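Local coordinates for protein thioredoxin reductase (Streptococcus pyogenes, PDB 5UWY) that probably reduces thioredoxin at the expense of NADPH, passing electrons through bound FAD and a redox-active disulfide, at residues L8-G13 and K104-A109; Q144-V149 and G232-V237; R174-R179 and I197-V202. All coordinates share one frame; numbering follows the deposited sequence.

In the fold
From the N terminus, strand 5-10 leads straight into the FAD site. Interaction 1 closes a loop of 90 residues when strand 105-108 returns beside it, at the heart of the FAD-binding sheet. The chain then enters a second parallel sheet, probably the NADPH-binding sheet, as in this family. There interaction 2 joins 144-149 to 232-237 and closes a loop of 82 residues. Interaction 3 is nested inside that loop and ties the loop after strand 168-172 to the start of strand 200-207, the first strand of a three-stranded antiparallel sheet. Interactions 2 and 3 touch, Leu147 CD2 meeting Val202 CG2. Interaction 1 stands apart, its nearest atoms about 16 Å from interaction 2.

Interaction 1. Residues L8-G13 and K104-A109; sequences LIIGSG and KTVIIA. With FAD (flavin-adenine dinucleotide), chain B.
Ile9 and Ile107 are partners in two adjacent parallel strands, and their side chains lie side by side on one face of the sheet. Ile9 CB is 4.0 Å from Ile107 O. Ile9 CG1, anti to the carbonyl carbon (chi1 -63°), runs along the neighbouring side chain, 3.9 Å from Ile107 CB. The CD1 of Ile107 also comes within 4.1 Å of Ile9 CG1. The other branch, Ile9 CG2, is 3.8 Å from Ile107 O and meets the methyl of Ala109, just past the end of the strand, with CB at 4.1 Å. The tip, Ile9 CD1, makes no close contact with strand 105-108. The side chain as a whole packs on Ala19 and Ala20 of helix 14-25. On the other face Ile10 CG1 has a looser contact with Val106 CG1. Four backbone hydrogen bonds set the register. Two of them grip Ile10: its N binds Ile107 O at 2.9 Å, and its O receives Ala109 N at 2.7 Å. Beyond the strand the chain reaches FAD. Gly11 has a phi of 118°, and a CB there would run into Ala109 O; its CA instead makes a CA-H...O contact with that oxygen. Gly13, at the N-cap of helix 14-25, brings its CA to 3.4 Å from FAD O2P. This is consistent with the glycine-rich turn of a Rossmann fold. Glu34 binds both Ser12 N and the cofactor. Strand 30-34 flanks strand 5-10 on its other edge, while helices 14-25 and 285-304 both pack on Ile107.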
loop_
_atom_site.group_PDB
_atom_site.type_symbol
_atom_site.label_atom_id
_atom_site.label_comp_id
_atom_site.label_asym_id
_atom_site.label_seq_id
_atom_site.Cartn_x
_atom_site.Cartn_y
_atom_site.Cartn_z
ATOM N N LEU A 8 7.144 19.406 0.417
ATOM C CA LEU A 8 5.777 19.860 0.221
ATOM C C LEU A 8 5.025 18.792 -0.562
ATOM O O LEU A 8 5.545 18.252 -1.547
ATOM C CB LEU A 8 5.711 21.206 -0.503
ATOM C CG LEU A 8 6.117 22.415 0.347
ATOM C CD1 LEU A 8 6.669 23.563 -0.516
ATOM C CD2 LEU A 8 5.002 22.869 1.268
ATOM N N ILE A 9 3.814 18.480 -0.110
ATOM C CA ILE A 9 2.972 17.464 -0.726
ATOM C C ILE A 9 1.745 18.152 -1.304
ATOM O O ILE A 9 0.972 18.789 -0.574
ATOM C CB ILE A 9 2.577 16.375 0.282
ATOM C CG1 ILE A 9 3.826 15.650 0.778
ATOM C CG2 ILE A 9 1.601 15.395 -0.348
ATOM C CD1 ILE A 9 3.684 15.085 2.155
ATOM N N ILE A 10 1.573 18.029 -2.617
ATOM C CA ILE A 10 0.440 18.618 -3.319
ATOM C C ILE A 10 -0.690 17.594 -3.278
ATOM O O ILE A 10 -0.675 16.603 -4.007
ATOM C CB ILE A 10 0.801 19.004 -4.755
ATOM C CG1 ILE A 10 2.206 19.608 -4.817
ATOM C CG2 ILE A 10 -0.220 19.970 -5.314
ATOM C CD1 ILE A 10 2.348 20.910 -4.074
ATOM N N GLY A 11 -1.676 17.834 -2.416
ATOM C CA GLY A 11 -2.812 16.941 -2.313
ATOM C C GLY A 11 -2.953 16.298 -0.949
ATOM O O GLY A 11 -1.952 15.937 -0.323
ATOM N N SER A 12 -4.192 16.143 -0.483
ATOM C CA SER A 12 -4.496 15.557 0.820
ATOM C C SER A 12 -5.484 14.405 0.678
ATOM O O SER A 12 -6.554 14.383 1.289
ATOM C CB SER A 12 -5.039 16.612 1.776
ATOM O OG SER A 12 -5.362 16.059 3.032
ATOM N N GLY A 13 -5.133 13.427 -0.147
ATOM C CA GLY A 13 -5.844 12.173 -0.175
ATOM C C GLY A 13 -5.134 11.159 0.695
ATOM O O GLY A 13 -4.273 11.511 1.508
ATOM N N LYS A 104 12.762 21.442 -0.803
ATOM C CA LYS A 104 13.791 20.592 -1.383
ATOM C C LYS A 104 13.186 19.417 -2.141
ATOM O O LYS A 104 13.806 18.911 -3.085
ATOM C CB LYS A 104 14.739 20.088 -0.291
ATOM C CG LYS A 104 14.991 21.092 0.823
ATOM C CD LYS A 104 15.994 20.559 1.833
ATOM C CE LYS A 104 16.790 21.690 2.470
ATOM N NZ LYS A 104 18.237 21.354 2.574
ATOM N N THR A 105 11.989 18.969 -1.748
ATOM C CA THR A 105 11.289 17.896 -2.442
ATOM C C THR A 105 9.811 18.232 -2.585
ATOM O O THR A 105 9.194 18.817 -1.682
ATOM C CB THR A 105 11.426 16.541 -1.723
ATOM O OG1 THR A 105 10.757 16.592 -0.456
ATOM C CG2 THR A 105 12.886 16.159 -1.525
ATOM N N VAL A 106 9.254 17.834 -3.725
ATOM C CA VAL A 106 7.830 17.933 -4.014
ATOM C C VAL A 106 7.295 16.520 -4.212
ATOM O O VAL A 106 7.872 15.737 -4.974
ATOM C CB VAL A 106 7.567 18.797 -5.263
ATOM C CG1 VAL A 106 6.272 18.386 -5.949
ATOM C CG2 VAL A 106 7.544 20.267 -4.895
ATOM N N ILE A 107 6.211 16.190 -3.517
ATOM C CA ILE A 107 5.493 14.938 -3.736
ATOM C C ILE A 107 4.127 15.288 -4.307
ATOM O O ILE A 107 3.338 15.990 -3.664
ATOM C CB ILE A 107 5.363 14.110 -2.451
ATOM C CG1 ILE A 107 6.714 13.998 -1.743
ATOM C CG2 ILE A 107 4.840 12.720 -2.772
ATOM C CD1 ILE A 107 6.689 13.080 -0.541
ATOM N N ILE A 108 3.850 14.806 -5.512
ATOM C CA ILE A 108 2.605 15.114 -6.208
ATOM C C ILE A 108 1.585 14.032 -5.875
ATOM O O ILE A 108 1.779 12.857 -6.202
ATOM C CB ILE A 108 2.831 15.220 -7.722
ATOM C CG1 ILE A 108 4.036 16.125 -7.987
ATOM C CG2 ILE A 108 1.582 15.755 -8.411
ATOM C CD1 ILE A 108 4.046 16.754 -9.344
ATOM N N ALA A 109 0.499 14.433 -5.216
ATOM C CA ALA A 109 -0.537 13.518 -4.753
ATOM C C ALA A 109 -1.911 14.091 -5.061
ATOM O O ALA A 109 -2.845 13.992 -4.258
ATOM C CB ALA A 109 -0.392 13.235 -3.259
HETATM P PA FAD B . -7.156 11.835 -4.357
HETATM O O1A FAD B . -7.634 11.434 -3.010
HETATM O O2A FAD B . -8.211 11.877 -5.467
HETATM O O5B FAD B . -6.468 13.233 -4.313
HETATM C C5B FAD B . -7.193 14.429 -4.664
HETATM C C4B FAD B . -6.750 15.561 -3.780
HETATM O O4B FAD B . -5.890 16.449 -4.535
HETATM C C3B FAD B . -7.888 16.420 -3.220
HETATM O O3B FAD B . -7.724 16.655 -1.824
HETATM C C2B FAD B . -7.794 17.705 -4.047
HETATM O O2B FAD B . -8.257 18.827 -3.302
HETATM C C1B FAD B . -6.288 17.775 -4.286
HETATM N N9A FAD B . -5.878 18.615 -5.412
HETATM C C8A FAD B . -6.037 18.367 -6.751
HETATM N N7A FAD B . -5.563 19.308 -7.534
HETATM C C5A FAD B . -5.054 20.239 -6.645
HETATM C C6A FAD B . -4.409 21.478 -6.838
HETATM N N6A FAD B . -4.161 22.004 -8.039
HETATM N N1A FAD B . -4.025 22.161 -5.734
HETATM C C2A FAD B . -4.272 21.636 -4.532
HETATM N N3A FAD B . -4.868 20.482 -4.231
HETATM C C4A FAD B . -5.237 19.830 -5.339
HETATM N N1 FAD B . -11.452 3.757 -2.665
HETATM C C2 FAD B . -11.425 2.528 -2.069
HETATM O O2 FAD B . -10.393 2.075 -1.558
HETATM N N3 FAD B . -12.578 1.763 -2.025
HETATM C C4 FAD B . -13.806 2.114 -2.544
HETATM O O4 FAD B . -14.762 1.347 -2.443
HETATM C C4X FAD B . -13.825 3.418 -3.179
HETATM N N5 FAD B . -14.947 3.829 -3.700
HETATM C C5X FAD B . -14.966 5.072 -4.308
HETATM C C6 FAD B . -16.161 5.522 -4.867
HETATM C C7 FAD B . -16.238 6.763 -5.488
HETATM C C7M FAD B . -17.548 7.214 -6.081
HETATM C C8 FAD B . -15.095 7.577 -5.555
HETATM C C8M FAD B . -15.145 8.927 -6.220
HETATM C C9 FAD B . -13.899 7.131 -4.997
HETATM C C9A FAD B . -13.826 5.888 -4.377
HETATM N N10 FAD B . -12.627 5.398 -3.815
HETATM C C10 FAD B . -12.596 4.167 -3.193
HETATM C "C1'" FAD B . -11.402 6.219 -3.818
HETATM C "C2'" FAD B . -10.391 5.828 -4.890
HETATM O "O2'" FAD B . -9.541 4.777 -4.431
HETATM C "C3'" FAD B . -9.525 7.044 -5.224
HETATM O "O3'" FAD B . -8.861 6.777 -6.452
HETATM C "C4'" FAD B . -8.480 7.438 -4.173
HETATM O "O4'" FAD B . -9.123 8.082 -3.073
HETATM C "C5'" FAD B . -7.413 8.352 -4.742
HETATM O "O5'" FAD B . -6.469 8.697 -3.706
HETATM P P FAD B . -5.298 9.723 -3.974
HETATM O O1P FAD B . -4.249 9.065 -4.874
HETATM O O2P FAD B . -4.732 10.298 -2.727
HETATM O O3P FAD B . -5.996 10.865 -4.833
#

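Interaction 2. Residues Q144-V149 and G232-V237; sequences QDLLVV and GVFIYV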
loop_
_atom_site.group_PDB
_atom_site.type_symbol
_atom_site.label_atom_id
_atom_site.label_comp_id
_atom_site.label_asym_id
_atom_site.label_seq_id
_atom_site.Cartn_x
_atom_site.Cartn_y
_atom_site.Cartn_z
ATOM N N GLN A 144 -28.675 -8.159 -7.302
ATOM C CA GLN A 144 -29.558 -7.087 -7.736
ATOM C C GLN A 144 -29.351 -6.850 -9.225
ATOM O O GLN A 144 -28.578 -7.547 -9.888
ATOM C CB GLN A 144 -29.311 -5.803 -6.934
ATOM C CG GLN A 144 -29.002 -6.052 -5.470
ATOM C CD GLN A 144 -28.911 -4.774 -4.669
ATOM O OE1 GLN A 144 -28.947 -3.677 -5.226
ATOM N NE2 GLN A 144 -28.791 -4.905 -3.354
ATOM N N ASP A 145 -30.052 -5.860 -9.765
ATOM C CA ASP A 145 -29.918 -5.509 -11.170
ATOM C C ASP A 145 -29.135 -4.212 -11.304
ATOM O O ASP A 145 -29.394 -3.228 -10.589
ATOM C CB ASP A 145 -31.283 -5.411 -11.851
ATOM C CG ASP A 145 -32.098 -6.684 -11.697
ATOM O OD1 ASP A 145 -32.425 -7.308 -12.730
ATOM O OD2 ASP A 145 -32.405 -7.067 -10.549
ATOM N N LEU A 146 -28.172 -4.230 -12.219
ATOM C CA LEU A 146 -27.193 -3.172 -12.373
ATOM C C LEU A 146 -27.167 -2.722 -13.826
ATOM O O LEU A 146 -27.340 -3.524 -14.749
ATOM C CB LEU A 146 -25.799 -3.646 -11.943
ATOM C CG LEU A 146 -25.659 -4.148 -10.502
ATOM C CD1 LEU A 146 -24.200 -4.320 -10.129
ATOM C CD2 LEU A 146 -26.340 -3.208 -9.526
ATOM N N LEU A 147 -26.953 -1.425 -14.012
ATOM C CA LEU A 147 -26.841 -0.807 -15.325
ATOM C C LEU A 147 -25.420 -0.291 -15.494
ATOM O O LEU A 147 -24.903 0.391 -14.608
ATOM C CB LEU A 147 -27.849 0.338 -15.475
ATOM C CG LEU A 147 -27.869 1.072 -16.814
ATOM C CD1 LEU A 147 -28.527 0.201 -17.864
ATOM C CD2 LEU A 147 -28.584 2.409 -16.692
ATOM N N VAL A 148 -24.787 -0.624 -16.614
ATOM C CA VAL A 148 -23.429 -0.185 -16.916
ATOM C C VAL A 148 -23.492 0.752 -18.112
ATOM O O VAL A 148 -24.091 0.413 -19.139
ATOM C CB VAL A 148 -22.497 -1.378 -17.193
ATOM C CG1 VAL A 148 -21.336 -0.963 -18.091
ATOM C CG2 VAL A 148 -21.980 -1.959 -15.888
ATOM N N VAL A 149 -22.887 1.928 -17.988
ATOM C CA VAL A 149 -22.918 2.915 -19.064
ATOM C C VAL A 149 -21.580 2.909 -19.793
ATOM O O VAL A 149 -20.521 3.049 -19.168
ATOM C CB VAL A 149 -23.247 4.318 -18.533
ATOM C CG1 VAL A 149 -23.428 5.279 -19.691
ATOM C CG2 VAL A 149 -24.490 4.276 -17.661
ATOM N N GLY A 232 -28.606 -0.667 -9.140
ATOM C CA GLY A 232 -27.397 0.133 -9.221
ATOM C C GLY A 232 -27.098 0.605 -10.625
ATOM O O GLY A 232 -27.583 0.046 -11.613
ATOM N N VAL A 233 -26.292 1.657 -10.697
ATOM C CA VAL A 233 -25.725 2.119 -11.954
ATOM C C VAL A 233 -24.230 2.348 -11.752
ATOM O O VAL A 233 -23.806 2.892 -10.722
ATOM C CB VAL A 233 -26.448 3.378 -12.488
ATOM C CG1 VAL A 233 -25.915 4.644 -11.863
ATOM C CG2 VAL A 233 -26.369 3.438 -14.027
ATOM N N PHE A 234 -23.436 1.837 -12.691
ATOM C CA PHE A 234 -21.995 2.012 -12.737
ATOM C C PHE A 234 -21.621 2.624 -14.080
ATOM O O PHE A 234 -21.996 2.106 -15.142
ATOM C CB PHE A 234 -21.256 0.678 -12.485
ATOM C CG PHE A 234 -21.535 0.066 -11.132
ATOM C CD1 PHE A 234 -22.755 -0.526 -10.856
ATOM C CD2 PHE A 234 -20.586 0.134 -10.118
ATOM C CE1 PHE A 234 -23.019 -1.071 -9.602
ATOM C CE2 PHE A 234 -20.849 -0.410 -8.859
ATOM C CZ PHE A 234 -22.063 -1.013 -8.602
ATOM N N ILE A 235 -20.940 3.762 -14.013
ATOM C CA ILE A 235 -20.570 4.556 -15.170
ATOM C C ILE A 235 -19.062 4.664 -15.202
ATOM O O ILE A 235 -18.428 5.016 -14.199
ATOM C CB ILE A 235 -21.184 5.964 -15.129
ATOM C CG1 ILE A 235 -22.665 5.890 -14.792
ATOM C CG2 ILE A 235 -20.949 6.695 -16.465
ATOM C CD1 ILE A 235 -23.182 7.128 -14.094
ATOM N N TYR A 236 -18.491 4.357 -16.352
ATOM C CA TYR A 236 -17.099 4.673 -16.629
ATOM C C TYR A 236 -17.013 5.379 -17.970
ATOM O O TYR A 236 -17.355 4.796 -19.002
ATOM C CB TYR A 236 -16.189 3.448 -16.614
ATOM C CG TYR A 236 -14.874 3.933 -16.060
ATOM C CD1 TYR A 236 -13.694 3.876 -16.777
ATOM C CD2 TYR A 236 -14.858 4.559 -14.844
ATOM C CE1 TYR A 236 -12.483 4.385 -16.236
ATOM C CE2 TYR A 236 -13.696 5.058 -14.301
ATOM C CZ TYR A 236 -12.532 4.969 -14.990
ATOM O OH TYR A 236 -11.412 5.493 -14.358
ATOM N N VAL A 237 -16.585 6.641 -17.951
ATOM C CA VAL A 237 -16.432 7.430 -19.161
ATOM C C VAL A 237 -15.011 7.916 -19.368
ATOM O O VAL A 237 -14.771 8.723 -20.259
ATOM C CB VAL A 237 -17.417 8.618 -19.155
ATOM C CG1 VAL A 237 -18.797 8.157 -19.576
ATOM C CG2 VAL A 237 -17.480 9.241 -17.778
#
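Leu146 to Val149 run parallel to Gly232 to Ile235, with strand axes 4.5 Å apart at closest approach and directions 21° apart. Four backbone hydrogen bonds hold this register. The straightest joins Phe234 N to Leu147 O at 2.8 Å, with an N-H...O angle of 170°. Val149 N then returns to Phe234 O, so both polar backbone atoms of Phe234 are used. On the face of Leu146 and Phe234, the two side chains cross obliquely. Leu146 CD1 comes within 3.5 Å of Phe234 CE1, while CD2 lies in the ring plane at its edge. The same Leu146 CD2 sits 3.5 Å from Gly232 CA, where a CB on Gly232 would collide with it. Phe141 meets the Phe234 ring edge-to-face, and Leu162 of helix 153-162 also touches it. The other face carries branched aliphatic pairs. Leu147 CG is anti to the backbone N (chi1 -179°), and its side chain runs alongside Val233; Leu147 CD2 is 3.6 Å from Val233 CG2. Further on, Val149 CG2 lies 3.8 Å from Ile235 CG1. Val130 of the outer strand 130-131 packs on both Val233 and Ile235, and strand 168-172 lies on the far edge of 145-149. Strand 145-149 is the middle strand of the second parallel sheet, with 232-235 beside it, consistent with the NADPH-binding part of thioredoxin reductases. One face sets an aromatic ring against leucine and the other is purely aliphatic, so the contact rests on burial and backbone bonds, not on charge.

Interaction 3. Residues R174-R179 and I197-V202; sequences RRDQLR and IWDSVV
Trp198 presents the edge of its indole to the 174-179 loop. Arg175 O lies near the ring plane, 3.5 Å from Trp198 CB, and Leu178 CG meets the edge 3.7 Å from Trp198 CZ3. The Leu178 side chain stands at about a right angle to the tryptophan. Phe196 meets the indole with planes at about 40°, and Phe189 of helix 182-190 touches both Trp198 and Leu178. The guanidinium of Arg174 carries Val201 CG2 over one face, offset toward its rim. The arginine chain is bent at chi3 (92°), which folds it back over the valine. Arg174 CB lies 3.6 Å from Val201 CG2. The loop follows strand 168-172 and reads His-Arg-Arg-Asp-Gln-Leu-Arg from His173 to Arg179. This fits the HRRxxxR motif of thioredoxin reductases, whose arginines probably receive the 2'-phosphate of NADPH. In this structure Arg179 NH1 makes a salt bridge to a bound phosphate ion, probably from the crystallisation liquor. One hydrogen bond joins the segments, Asp199 N to Arg175 O at 3.0 Å, with the donor above the carbonyl plane. Asp199 also turns its carboxylate toward Asp176. Their planes are 34° apart, and Asp176 OD2 lies 3.8 Å from Asp199 OD1. A weak salt bridge from Arg175 NH2 to Asp176 OD2, 3.5 Å long, may offset some of the repulsion between these like charges.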
loop_
_atom_site.group_PDB
_atom_site.type_symbol
_atom_site.label_atom_id
_atom_site.label_comp_id
_atom_site.label_asym_id
_atom_site.label_seq_id
_atom_site.Cartn_x
_atom_site.Cartn_y
_atom_site.Cartn_z
ATOM N N ARG A 174 -24.915 4.336 -26.738
ATOM C CA ARG A 174 -25.566 5.189 -27.730
ATOM C C ARG A 174 -25.340 4.729 -29.172
ATOM O O ARG A 174 -25.534 5.528 -30.098
ATOM C CB ARG A 174 -25.093 6.639 -27.569
ATOM C CG ARG A 174 -23.592 6.776 -27.340
ATOM C CD ARG A 174 -23.127 8.197 -27.605
ATOM N NE ARG A 174 -23.145 9.010 -26.393
ATOM C CZ ARG A 174 -23.904 10.087 -26.235
ATOM N NH1 ARG A 174 -23.862 10.773 -25.100
ATOM N NH2 ARG A 174 -24.717 10.469 -27.211
ATOM N N ARG A 175 -24.935 3.480 -29.392
ATOM C CA ARG A 175 -24.680 2.983 -30.735
ATOM C C ARG A 175 -25.138 1.534 -30.839
ATOM O O ARG A 175 -25.501 0.901 -29.846
ATOM C CB ARG A 175 -23.199 3.113 -31.101
ATOM C CG ARG A 175 -22.757 4.544 -31.324
ATOM C CD ARG A 175 -22.968 4.957 -32.760
ATOM N NE ARG A 175 -21.695 5.044 -33.457
ATOM C CZ ARG A 175 -21.344 4.260 -34.467
ATOM N NH1 ARG A 175 -20.160 4.412 -35.033
ATOM N NH2 ARG A 175 -22.176 3.326 -34.913
ATOM N N ASP A 176 -25.116 1.012 -32.066
ATOM C CA ASP A 176 -25.529 -0.359 -32.330
ATOM C C ASP A 176 -24.370 -1.347 -32.321
ATOM O O ASP A 176 -24.610 -2.557 -32.395
ATOM C CB ASP A 176 -26.262 -0.441 -33.676
ATOM C CG ASP A 176 -25.598 0.392 -34.757
ATOM O OD1 ASP A 176 -25.633 -0.022 -35.935
ATOM O OD2 ASP A 176 -25.042 1.462 -34.431
ATOM N N GLN A 177 -23.132 -0.868 -32.235
ATOM C CA GLN A 177 -21.966 -1.732 -32.161
ATOM C C GLN A 177 -21.120 -1.342 -30.958
ATOM O O GLN A 177 -21.173 -0.208 -30.473
ATOM C CB GLN A 177 -21.108 -1.650 -33.432
ATOM C CG GLN A 177 -21.846 -1.177 -34.668
ATOM C CD GLN A 177 -20.895 -0.696 -35.739
ATOM O OE1 GLN A 177 -19.694 -0.945 -35.664
ATOM N NE2 GLN A 177 -21.425 -0.003 -36.741
ATOM N N LEU A 178 -20.334 -2.299 -30.481
ATOM C CA LEU A 178 -19.364 -2.040 -29.430
ATOM C C LEU A 178 -18.022 -1.680 -30.051
ATOM O O LEU A 178 -17.641 -2.224 -31.092
ATOM C CB LEU A 178 -19.209 -3.261 -28.521
ATOM C CG LEU A 178 -20.415 -3.653 -27.667
ATOM C CD1 LEU A 178 -20.169 -4.985 -26.979
ATOM C CD2 LEU A 178 -20.723 -2.570 -26.648
ATOM N N ARG A 179 -17.312 -0.753 -29.415
ATOM C CA ARG A 179 -15.968 -0.388 -29.843
ATOM C C ARG A 179 -14.892 -1.146 -29.080
ATOM O O ARG A 179 -13.706 -0.840 -29.232
ATOM C CB ARG A 179 -15.749 1.120 -29.693
ATOM C CG ARG A 179 -15.814 1.629 -28.266
ATOM C CD ARG A 179 -15.460 3.106 -28.194
ATOM N NE ARG A 179 -16.054 3.753 -27.027
ATOM C CZ ARG A 179 -15.381 4.065 -25.924
ATOM N NH1 ARG A 179 -14.087 3.790 -25.835
ATOM N NH2 ARG A 179 -16.002 4.652 -24.910
ATOM N N ILE A 197 -28.597 -2.798 -24.181
ATOM C CA ILE A 197 -29.613 -1.934 -24.768
ATOM C C ILE A 197 -28.891 -0.988 -25.721
ATOM O O ILE A 197 -28.134 -0.113 -25.279
ATOM C CB ILE A 197 -30.380 -1.152 -23.694
ATOM C CG1 ILE A 197 -31.201 -2.103 -22.820
ATOM C CG2 ILE A 197 -31.269 -0.084 -24.327
ATOM C CD1 ILE A 197 -31.947 -1.411 -21.690
ATOM N N TRP A 198 -29.116 -1.159 -27.019
ATOM C CA TRP A 198 -28.348 -0.442 -28.025
ATOM C C TRP A 198 -29.063 0.833 -28.465
ATOM O O TRP A 198 -30.284 0.968 -28.340
ATOM C CB TRP A 198 -28.079 -1.339 -29.236
ATOM C CG TRP A 198 -27.752 -2.761 -28.872
ATOM C CD1 TRP A 198 -28.638 -3.782 -28.681
ATOM C CD2 TRP A 198 -26.448 -3.316 -28.652
ATOM N NE1 TRP A 198 -27.967 -4.937 -28.358
ATOM C CE2 TRP A 198 -26.622 -4.678 -28.334
ATOM C CE3 TRP A 198 -25.151 -2.794 -28.694
ATOM C CZ2 TRP A 198 -25.548 -5.524 -28.059
ATOM C CZ3 TRP A 198 -24.085 -3.636 -28.421
ATOM C CH2 TRP A 198 -24.291 -4.985 -28.108
ATOM N N ASP A 199 -28.269 1.777 -28.980
ATOM C CA ASP A 199 -28.771 3.043 -29.522
ATOM C C ASP A 199 -29.581 3.812 -28.479
ATOM O O ASP A 199 -30.663 4.332 -28.759
ATOM C CB ASP A 199 -29.597 2.808 -30.790
ATOM C CG ASP A 199 -28.743 2.396 -31.974
ATOM O OD1 ASP A 199 -27.685 3.023 -32.193
ATOM O OD2 ASP A 199 -29.135 1.450 -32.692
ATOM N N SER A 200 -29.042 3.889 -27.263
ATOM C CA SER A 200 -29.756 4.502 -26.154
ATOM C C SER A 200 -28.787 5.279 -25.273
ATOM O O SER A 200 -27.585 5.008 -25.242
ATOM C CB SER A 200 -30.503 3.454 -25.322
ATOM O OG SER A 200 -31.315 2.639 -26.149
ATOM N N VAL A 201 -29.339 6.250 -24.550
ATOM C CA VAL A 201 -28.583 7.114 -23.653
ATOM C C VAL A 201 -29.354 7.226 -22.345
ATOM O O VAL A 201 -30.589 7.285 -22.348
ATOM C CB VAL A 201 -28.347 8.508 -24.280
ATOM C CG1 VAL A 201 -28.001 9.547 -23.219
ATOM C CG2 VAL A 201 -27.250 8.440 -25.329
ATOM N N VAL A 202 -28.628 7.226 -21.224
ATOM C CA VAL A 202 -29.256 7.479 -19.935
ATOM C C VAL A 202 -29.845 8.882 -19.932
ATOM O O VAL A 202 -29.149 9.869 -20.208
ATOM C CB VAL A 202 -28.239 7.293 -18.798
ATOM C CG1 VAL A 202 -28.601 8.163 -17.601
ATOM C CG2 VAL A 202 -28.157 5.830 -18.388
#